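Local coordinates for phenylacetic acid degradation protein PaaI (Thermus thermophilus HB8, PDB 1WLU) that probably hydrolyses acyl-CoA thioesters as a hot dog-fold thioesterase linked to phenylacetic acid degradation, and binds coenzyme A, at residues A[40-44]-A[66-70]; A[46-51]-A[80-84]; A[92-98]-A[110-116]. All blocks are in the same frame, centred on the assembly; numbering follows the deposited sequence.

In the fold
The hot dog fold wraps a curved antiparallel sheet round one long helix, and the three contacts illustrate how chemistry follows position in it. Interactions 1 and 2 share helix 40-56: its first turn meets strand 61-70, the outermost strand on one side within the chain, whereas its middle lies on strand 79-89 near the chain centre. Accordingly interaction 2 is purely apolar, while interaction 1 adds a tyrosine hydrogen bond beside the second subunit. Interaction 3 is strand on strand, carried mainly by backbone hydrogen bonds, and is mostly buried, but partly exposed at the end where R92 and R116 meet. F110 of interaction 3 meets both Y44 of interaction 1 and F51 of interaction 2.

Interaction 1: residues A[40-44]-A[66-70]; sequences GGFLY and CRMDY
How a helix N-terminus can be tied to a sheet through aromatic side chains is well illustrated here. Residues 40-44 form the first helical turn, with Y44 N donating to G40 O (2.9 Å), and 66-70 are extended; the short axes pass 10.2 Å apart at 120°. The nearest CA pairs are G40-Y70 (8.3 Å) and Y44-M68 (7.0 Å).

Y44 has the most surface covered. With chi1 t its ring lies along the strand, edge-on to C66 and M68: CD2 is 4.0 Å from M68 CB, and OH is 3.2 Å from C66 CB. Its hydroxyl is hydrogen-bonded to the Y70 hydroxyl of the second subunit, and the two Y44 rings stack across that interface.

Y70, chi1 m, reaches back to the helix, where its OH donates to G40 O (2.9 Å), the same carbonyl that accepts from Y44 N. An ideal CB on G40 would sit only 3.1 Å from Y70 OH, so glycine suits this tight approach. L43 CD1 lies at the edge of the Y70 ring, 4.2 Å from CE1.

Between the tyrosines, M68 (chi1 t, chi2 p, chi3 t) extends its CE to 3.9 Å from L43 CB and 3.8 Å from Y44 N. Residues 66-69 pair antiparallel with a strand of the second subunit, and Y70 is a CoA-binding residue, though no CoA is bound here: this is the dimer-interface, ligand-binding side of a hot dog thioesterase.

Interaction 2: residues A[46-51]-A[80-84]; sequences LADSAF and VEARA
Where a helix must lie close to a sheet, small side chains set the spacing, and this contact is a clear case. Residues 46-51 are helical and 80-84 extended; the short axes approach to 7.4 Å and run at 35° between their N-to-C directions (signed crossing -35°). The register pairs A47 with A82 (CA-CA 5.1 Å) and A50 with A84 (5.7 Å). No hydrogen bond crosses.

Four alanines, A47 and A50 on the helix and A82 and A84 on the strand, form the close part. A82 CB points at the helix, 3.7 Å from A47 CA and 3.6 Å from L46 O. A50 CB lies 3.9 Å from both A82 CB and A84 CB and 3.5 Å from A82 O, while A84 CB is 3.6 Å from A50 O.

At the N-terminal end longer side chains fill the space. L46, with chi1 t and chi2 p, lays its CG 3.7 Å from A82 CB and brings CD2 to a tight 3.4 Å from V80 CG1, V80 having chi1 p.

F51 starts sideways, and its t rotamer (chi1 166°, chi2 63°) carries the ring away from this strand toward F110 and V114; its N still lies 4.1 Å from A84 CB. On the strand's other face E81 (chi1 m) and R83 (chi1 m, then chi2 and chi3 t) point away from the helix and form a salt bridge, R83 NE to E81 OE1 at 3.3 Å, whose hydrogen bond is weak. A82 and A84 also touch V98 of the next strand. Such close seating of the central helix in the concave face of an antiparallel sheet is the hallmark of the hot dog fold.

Interaction 3: residues A[92-98]-A[110-116]; sequences RTATYRV and FTGTVFR
This beta hairpin of the hot dog sheet shows regular antiparallel pairing, its short strand axes 4.6 Å apart at 157°. F110 (chi1 t) exchanges backbone hydrogen bonds with V98 (V98 N to F110 O 2.7 Å, F110 N to V98 O 2.8 Å); its CD1 packs 3.6 Å from V98 CG2 on the helix-facing side. T111 opposes R97 as a non-hydrogen-bonded pair (CA-CA 4.7 Å). G112 pairs with Y96 (Y96 N to G112 O 2.9 Å, G112 N to Y96 O 3.0 Å); an ideal CB there would clash with F110 CE1. T113 and T95, both chi1 m, share a hydrogen bond, OG1 to OG1 at 2.8 Å. V114 N donates to A94 O (2.8 Å) and A94 N to V114 O (3.2 Å); V114 CG2 lies 3.8 Å from A94 CB. F115 opposes T93 and sets CE2 over one face of the guanidinium of R92, a CoA-binding residue (m/m/m), whose NH2 lies 3.1 Å from F115 CZ. R116 N reaches R92 O (2.7 Å), while R116 O accepts from R92 NE at 3.1 Å and R92 NH2 at 3.0 Å.

Interaction 1: residues A[40-44]-A[66-70]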
loop_
_atom_site.group_PDB
_atom_site.type_symbol
_atom_site.label_atom_id
_atom_site.label_comp_id
_atom_site.label_asym_id
_atom_site.label_seq_id
_atom_site.Cartn_x
_atom_site.Cartn_y
_atom_site.Cartn_z
ATOM N N GLY A 40 8.298 -12.590 -7.536
ATOM C CA GLY A 40 7.673 -11.783 -6.501
ATOM C C GLY A 40 6.507 -12.502 -5.853
ATOM O O GLY A 40 6.213 -12.297 -4.672
ATOM N N GLY A 41 5.836 -13.344 -6.633
ATOM C CA GLY A 41 4.702 -14.093 -6.128
ATOM C C GLY A 41 5.105 -15.161 -5.132
ATOM O O GLY A 41 4.325 -15.520 -4.250
ATOM N N PHE A 42 6.319 -15.686 -5.273
ATOM C CA PHE A 42 6.786 -16.701 -4.340
ATOM C C PHE A 42 7.100 -16.032 -3.007
ATOM O O PHE A 42 6.706 -16.524 -1.949
ATOM C CB PHE A 42 8.042 -17.402 -4.863
ATOM C CG PHE A 42 8.657 -18.339 -3.865
ATOM C CD1 PHE A 42 8.055 -19.559 -3.575
ATOM C CD2 PHE A 42 9.802 -17.972 -3.165
ATOM C CE1 PHE A 42 8.584 -20.401 -2.596
ATOM C CE2 PHE A 42 10.338 -18.807 -2.185
ATOM C CZ PHE A 42 9.726 -20.022 -1.901
ATOM N N LEU A 43 7.814 -14.910 -3.058
ATOM C CA LEU A 43 8.160 -14.193 -1.838
ATOM C C LEU A 43 6.895 -13.685 -1.158
ATOM O O LEU A 43 6.779 -13.728 0.067
ATOM C CB LEU A 43 9.110 -13.035 -2.153
ATOM C CG LEU A 43 10.463 -13.471 -2.729
ATOM C CD1 LEU A 43 11.307 -12.243 -3.021
ATOM C CD2 LEU A 43 11.179 -14.395 -1.747
ATOM N N TYR A 44 5.939 -13.212 -1.949
ATOM C CA TYR A 44 4.687 -12.737 -1.379
ATOM C C TYR A 44 3.927 -13.902 -0.749
ATOM O O TYR A 44 3.396 -13.775 0.352
ATOM C CB TYR A 44 3.822 -12.063 -2.447
ATOM C CG TYR A 44 2.492 -11.556 -1.924
ATOM C CD1 TYR A 44 1.397 -12.412 -1.786
ATOM C CD2 TYR A 44 2.334 -10.222 -1.557
ATOM C CE1 TYR A 44 0.177 -11.949 -1.296
ATOM C CE2 TYR A 44 1.125 -9.748 -1.065
ATOM C CZ TYR A 44 0.051 -10.612 -0.939
ATOM O OH TYR A 44 -1.149 -10.129 -0.465
ATOM N N CYS A 66 -2.906 -5.729 1.411
ATOM C CA CYS A 66 -1.530 -6.085 1.730
ATOM C C CYS A 66 -0.549 -5.327 0.854
ATOM O O CYS A 66 -0.796 -5.114 -0.335
ATOM C CB CYS A 66 -1.313 -7.584 1.537
ATOM S SG CYS A 66 -2.444 -8.597 2.506
ATOM N N ARG A 67 0.564 -4.922 1.452
ATOM C CA ARG A 67 1.613 -4.205 0.740
ATOM C C ARG A 67 2.892 -5.016 0.835
ATOM O O ARG A 67 3.222 -5.559 1.893
ATOM C CB ARG A 67 1.840 -2.824 1.360
ATOM C CG ARG A 67 2.984 -2.022 0.734
ATOM C CD ARG A 67 3.165 -0.720 1.502
ATOM N NE ARG A 67 4.325 0.060 1.072
ATOM C CZ ARG A 67 4.267 1.166 0.336
ATOM N NH1 ARG A 67 3.100 1.647 -0.077
ATOM N NH2 ARG A 67 5.386 1.811 0.033
ATOM N N MET A 68 3.605 -5.105 -0.279
ATOM C CA MET A 68 4.857 -5.837 -0.327
ATOM C C MET A 68 5.931 -4.915 -0.896
ATOM O O MET A 68 5.811 -4.441 -2.030
ATOM C CB MET A 68 4.707 -7.075 -1.216
ATOM C CG MET A 68 5.936 -7.959 -1.270
ATOM S SD MET A 68 6.206 -8.870 0.258
ATOM C CE MET A 68 7.360 -10.122 -0.324
ATOM N N ASP A 69 6.959 -4.644 -0.096
ATOM C CA ASP A 69 8.070 -3.795 -0.513
ATOM C C ASP A 69 9.291 -4.692 -0.684
ATOM O O ASP A 69 9.711 -5.363 0.256
ATOM C CB ASP A 69 8.334 -2.711 0.537
ATOM C CG ASP A 69 7.215 -1.687 0.609
ATOM O OD1 ASP A 69 6.854 -1.127 -0.449
ATOM O OD2 ASP A 69 6.701 -1.432 1.718
ATOM N N TYR A 70 9.844 -4.702 -1.892
ATOM C CA TYR A 70 10.996 -5.543 -2.226
ATOM C C TYR A 70 12.310 -4.782 -2.136
ATOM O O TYR A 70 12.450 -3.711 -2.728
ATOM C CB TYR A 70 10.822 -6.089 -3.643
ATOM C CG TYR A 70 9.608 -6.970 -3.818
ATOM C CD1 TYR A 70 9.684 -8.346 -3.620
ATOM C CD2 TYR A 70 8.379 -6.427 -4.188
ATOM C CE1 TYR A 70 8.570 -9.162 -3.791
ATOM C CE2 TYR A 70 7.259 -7.232 -4.358
ATOM C CZ TYR A 70 7.363 -8.599 -4.159
ATOM O OH TYR A 70 6.269 -9.409 -4.337
#

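Interaction 2: residues A[46-51]-A[80-84]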
loop_
_atom_site.group_PDB
_atom_site.type_symbol
_atom_site.label_atom_id
_atom_site.label_comp_id
_atom_site.label_asym_id
_atom_site.label_seq_id
_atom_site.Cartn_x
_atom_site.Cartn_y
_atom_site.Cartn_z
ATOM N N LEU A 46 5.066 -16.510 0.569
ATOM C CA LEU A 46 5.741 -16.838 1.818
ATOM C C LEU A 46 5.278 -15.891 2.924
ATOM O O LEU A 46 4.868 -16.327 3.999
ATOM C CB LEU A 46 7.255 -16.721 1.636
ATOM C CG LEU A 46 8.121 -16.999 2.865
ATOM C CD1 LEU A 46 8.084 -18.487 3.191
ATOM C CD2 LEU A 46 9.548 -16.559 2.588
ATOM N N ALA A 47 5.337 -14.591 2.652
ATOM C CA ALA A 47 4.926 -13.596 3.637
ATOM C C ALA A 47 3.445 -13.721 3.962
ATOM O O ALA A 47 3.048 -13.661 5.127
ATOM C CB ALA A 47 5.231 -12.196 3.117
ATOM N N ASP A 48 2.630 -13.900 2.927
ATOM C CA ASP A 48 1.191 -14.028 3.094
ATOM C C ASP A 48 0.832 -15.237 3.948
ATOM O O ASP A 48 -0.133 -15.199 4.712
ATOM C CB ASP A 48 0.517 -14.149 1.726
ATOM C CG ASP A 48 -0.987 -14.125 1.821
ATOM O OD1 ASP A 48 -1.533 -13.083 2.233
ATOM O OD2 ASP A 48 -1.624 -15.144 1.492
ATOM N N SER A 49 1.604 -16.310 3.815
ATOM C CA SER A 49 1.346 -17.516 4.597
ATOM C C SER A 49 1.595 -17.263 6.085
ATOM O O SER A 49 0.816 -17.706 6.929
ATOM C CB SER A 49 2.214 -18.672 4.094
ATOM O OG SER A 49 1.850 -19.035 2.772
ATOM N N ALA A 50 2.675 -16.554 6.407
ATOM C CA ALA A 50 2.977 -16.238 7.802
ATOM C C ALA A 50 1.891 -15.298 8.333
ATOM O O ALA A 50 1.444 -15.423 9.472
ATOM C CB ALA A 50 4.346 -15.581 7.902
ATOM N N PHE A 51 1.479 -14.358 7.486
ATOM C CA PHE A 51 0.431 -13.381 7.782
ATOM C C PHE A 51 -0.882 -14.111 8.089
ATOM O O PHE A 51 -1.562 -13.809 9.072
ATOM C CB PHE A 51 0.297 -12.469 6.550
ATOM C CG PHE A 51 -0.940 -11.611 6.517
ATOM C CD1 PHE A 51 -1.170 -10.637 7.482
ATOM C CD2 PHE A 51 -1.823 -11.714 5.447
ATOM C CE1 PHE A 51 -2.255 -9.771 7.372
ATOM C CE2 PHE A 51 -2.912 -10.852 5.330
ATOM C CZ PHE A 51 -3.124 -9.879 6.294
ATOM N N VAL A 80 14.850 -18.676 2.874
ATOM C CA VAL A 80 14.163 -17.457 3.269
ATOM C C VAL A 80 13.091 -17.717 4.324
ATOM O O VAL A 80 12.497 -18.794 4.371
ATOM C CB VAL A 80 13.539 -16.786 2.020
ATOM C CG1 VAL A 80 12.533 -17.724 1.380
ATOM C CG2 VAL A 80 12.905 -15.456 2.387
ATOM N N GLU A 81 12.863 -16.718 5.171
ATOM C CA GLU A 81 11.874 -16.796 6.241
ATOM C C GLU A 81 10.984 -15.562 6.238
ATOM O O GLU A 81 11.420 -14.477 5.854
ATOM C CB GLU A 81 12.563 -16.858 7.607
ATOM C CG GLU A 81 13.160 -18.188 7.996
ATOM C CD GLU A 81 13.943 -18.088 9.293
ATOM O OE1 GLU A 81 13.643 -17.181 10.104
ATOM O OE2 GLU A 81 14.852 -18.917 9.504
ATOM N N ALA A 82 9.741 -15.738 6.669
ATOM C CA ALA A 82 8.796 -14.632 6.782
ATOM C C ALA A 82 8.361 -14.627 8.245
ATOM O O ALA A 82 7.774 -15.597 8.735
ATOM C CB ALA A 82 7.604 -14.845 5.869
ATOM N N ARG A 83 8.678 -13.539 8.940
ATOM C CA ARG A 83 8.366 -13.389 10.357
ATOM C C ARG A 83 7.227 -12.402 10.559
ATOM O O ARG A 83 7.400 -11.197 10.365
ATOM C CB ARG A 83 9.616 -12.912 11.096
ATOM C CG ARG A 83 10.826 -13.791 10.831
ATOM C CD ARG A 83 12.112 -13.124 11.263
ATOM N NE ARG A 83 13.268 -13.978 11.003
ATOM C CZ ARG A 83 14.525 -13.616 11.231
ATOM N NH1 ARG A 83 14.789 -12.415 11.723
ATOM N NH2 ARG A 83 15.516 -14.461 10.976
ATOM N N ALA A 84 6.067 -12.918 10.958
ATOM C CA ALA A 84 4.885 -12.090 11.163
ATOM C C ALA A 84 4.652 -11.734 12.623
ATOM O O ALA A 84 4.691 -12.598 13.498
ATOM C CB ALA A 84 3.655 -12.803 10.602
#

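Interaction 3: residues A[92-98]-A[110-116]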
loop_
_atom_site.group_PDB
_atom_site.type_symbol
_atom_site.label_atom_id
_atom_site.label_comp_id
_atom_site.label_asym_id
_atom_site.label_seq_id
_atom_site.Cartn_x
_atom_site.Cartn_y
_atom_site.Cartn_z
ATOM N N ARG A 92 -12.977 -5.883 14.565
ATOM C CA ARG A 92 -13.264 -6.455 13.252
ATOM C C ARG A 92 -12.115 -6.453 12.248
ATOM O O ARG A 92 -12.274 -6.938 11.128
ATOM C CB ARG A 92 -14.477 -5.755 12.627
ATOM C CG ARG A 92 -15.756 -5.852 13.456
ATOM C CD ARG A 92 -16.025 -7.280 13.921
ATOM N NE ARG A 92 -16.155 -8.228 12.817
ATOM C CZ ARG A 92 -17.178 -8.257 11.968
ATOM N NH1 ARG A 92 -18.170 -7.385 12.087
ATOM N NH2 ARG A 92 -17.209 -9.164 11.001
ATOM N N THR A 93 -10.967 -5.913 12.641
ATOM C CA THR A 93 -9.804 -5.877 11.758
ATOM C C THR A 93 -8.527 -6.021 12.576
ATOM O O THR A 93 -8.527 -5.803 13.784
ATOM C CB THR A 93 -9.721 -4.549 10.965
ATOM O OG1 THR A 93 -9.687 -3.448 11.879
ATOM C CG2 THR A 93 -10.914 -4.400 10.028
ATOM N N ALA A 94 -7.442 -6.404 11.913
ATOM C CA ALA A 94 -6.151 -6.562 12.573
ATOM C C ALA A 94 -5.065 -6.337 11.531
ATOM O O ALA A 94 -5.268 -6.603 10.346
ATOM C CB ALA A 94 -6.026 -7.961 13.185
ATOM N N THR A 95 -3.914 -5.842 11.974
ATOM C CA THR A 95 -2.811 -5.557 11.070
ATOM C C THR A 95 -1.526 -6.223 11.545
ATOM O O THR A 95 -1.241 -6.266 12.745
ATOM C CB THR A 95 -2.614 -4.032 10.944
ATOM O OG1 THR A 95 -3.808 -3.454 10.404
ATOM C CG2 THR A 95 -1.436 -3.705 10.033
ATOM N N TYR A 96 -0.762 -6.743 10.587
ATOM C CA TYR A 96 0.484 -7.440 10.872
ATOM C C TYR A 96 1.628 -6.971 9.994
ATOM O O TYR A 96 1.421 -6.561 8.851
ATOM C CB TYR A 96 0.300 -8.950 10.656
ATOM C CG TYR A 96 -0.767 -9.548 11.533
ATOM C CD1 TYR A 96 -2.119 -9.334 11.265
ATOM C CD2 TYR A 96 -0.425 -10.221 12.704
ATOM C CE1 TYR A 96 -3.104 -9.758 12.152
ATOM C CE2 TYR A 96 -1.402 -10.650 13.598
ATOM C CZ TYR A 96 -2.735 -10.408 13.318
ATOM O OH TYR A 96 -3.701 -10.762 14.231
ATOM N N ARG A 97 2.834 -7.031 10.548
ATOM C CA ARG A 97 4.044 -6.686 9.816
ATOM C C ARG A 97 4.780 -8.001 9.615
ATOM O O ARG A 97 4.936 -8.781 10.557
ATOM C CB ARG A 97 4.937 -5.731 10.612
ATOM C CG ARG A 97 6.384 -5.739 10.110
ATOM C CD ARG A 97 7.242 -4.630 10.694
ATOM N NE ARG A 97 7.199 -4.578 12.150
ATOM C CZ ARG A 97 6.454 -3.725 12.847
ATOM N NH1 ARG A 97 5.685 -2.842 12.221
ATOM N NH2 ARG A 97 6.483 -3.752 14.173
ATOM N N VAL A 98 5.223 -8.251 8.390
ATOM C CA VAL A 98 5.943 -9.477 8.096
ATOM C C VAL A 98 7.282 -9.167 7.447
ATOM O O VAL A 98 7.341 -8.630 6.339
ATOM C CB VAL A 98 5.132 -10.399 7.156
ATOM C CG1 VAL A 98 5.865 -11.722 6.969
ATOM C CG2 VAL A 98 3.744 -10.648 7.734
ATOM N N PHE A 110 6.442 -6.839 4.330
ATOM C CA PHE A 110 5.032 -7.037 4.019
ATOM C C PHE A 110 4.205 -6.422 5.145
ATOM O O PHE A 110 4.521 -6.582 6.321
ATOM C CB PHE A 110 4.789 -8.552 3.876
ATOM C CG PHE A 110 3.344 -8.962 3.743
ATOM C CD1 PHE A 110 2.474 -8.882 4.829
ATOM C CD2 PHE A 110 2.881 -9.527 2.556
ATOM C CE1 PHE A 110 1.168 -9.368 4.735
ATOM C CE2 PHE A 110 1.578 -10.015 2.456
ATOM C CZ PHE A 110 0.724 -9.935 3.548
ATOM N N THR A 111 3.166 -5.687 4.769
ATOM C CA THR A 111 2.277 -5.050 5.732
ATOM C C THR A 111 0.870 -5.443 5.302
ATOM O O THR A 111 0.474 -5.176 4.171
ATOM C CB THR A 111 2.415 -3.514 5.680
ATOM O OG1 THR A 111 3.800 -3.153 5.763
ATOM C CG2 THR A 111 1.662 -2.875 6.842
ATOM N N GLY A 112 0.111 -6.080 6.187
ATOM C CA GLY A 112 -1.224 -6.496 5.797
ATOM C C GLY A 112 -2.296 -6.345 6.852
ATOM O O GLY A 112 -2.025 -6.430 8.049
ATOM N N THR A 113 -3.521 -6.112 6.393
ATOM C CA THR A 113 -4.660 -5.958 7.282
ATOM C C THR A 113 -5.727 -6.974 6.913
ATOM O O THR A 113 -6.018 -7.185 5.735
ATOM C CB THR A 113 -5.245 -4.542 7.179
ATOM O OG1 THR A 113 -4.292 -3.608 7.700
ATOM C CG2 THR A 113 -6.545 -4.432 7.971
ATOM N N VAL A 114 -6.295 -7.611 7.931
ATOM C CA VAL A 114 -7.339 -8.605 7.728
ATOM C C VAL A 114 -8.667 -8.124 8.278
ATOM O O VAL A 114 -8.732 -7.188 9.081
ATOM C CB VAL A 114 -7.044 -9.945 8.460
ATOM C CG1 VAL A 114 -5.812 -10.604 7.894
ATOM C CG2 VAL A 114 -6.891 -9.697 9.960
ATOM N N PHE A 115 -9.725 -8.784 7.825
ATOM C CA PHE A 115 -11.070 -8.521 8.296
ATOM C C PHE A 115 -11.360 -9.750 9.153
ATOM O O PHE A 115 -11.177 -10.881 8.699
ATOM C CB PHE A 115 -12.050 -8.445 7.124
ATOM C CG PHE A 115 -13.481 -8.269 7.545
ATOM C CD1 PHE A 115 -14.326 -9.368 7.665
ATOM C CD2 PHE A 115 -13.980 -7.005 7.843
ATOM C CE1 PHE A 115 -15.649 -9.208 8.078
ATOM C CE2 PHE A 115 -15.299 -6.835 8.255
ATOM C CZ PHE A 115 -16.135 -7.939 8.372
ATOM N N ARG A 116 -11.772 -9.529 10.396
ATOM C CA ARG A 116 -12.065 -10.636 11.300
ATOM C C ARG A 116 -13.511 -11.073 11.123
ATOM O O ARG A 116 -14.437 -10.289 11.329
ATOM C CB ARG A 116 -11.799 -10.209 12.744
ATOM C CG ARG A 116 -10.398 -9.641 12.950
ATOM C CD ARG A 116 -10.148 -9.300 14.405
ATOM N NE ARG A 116 -10.058 -10.501 15.230
ATOM C CZ ARG A 116 -10.104 -10.502 16.557
ATOM N NH1 ARG A 116 -10.243 -9.361 17.221
ATOM N NH2 ARG A 116 -10.007 -11.645 17.222
#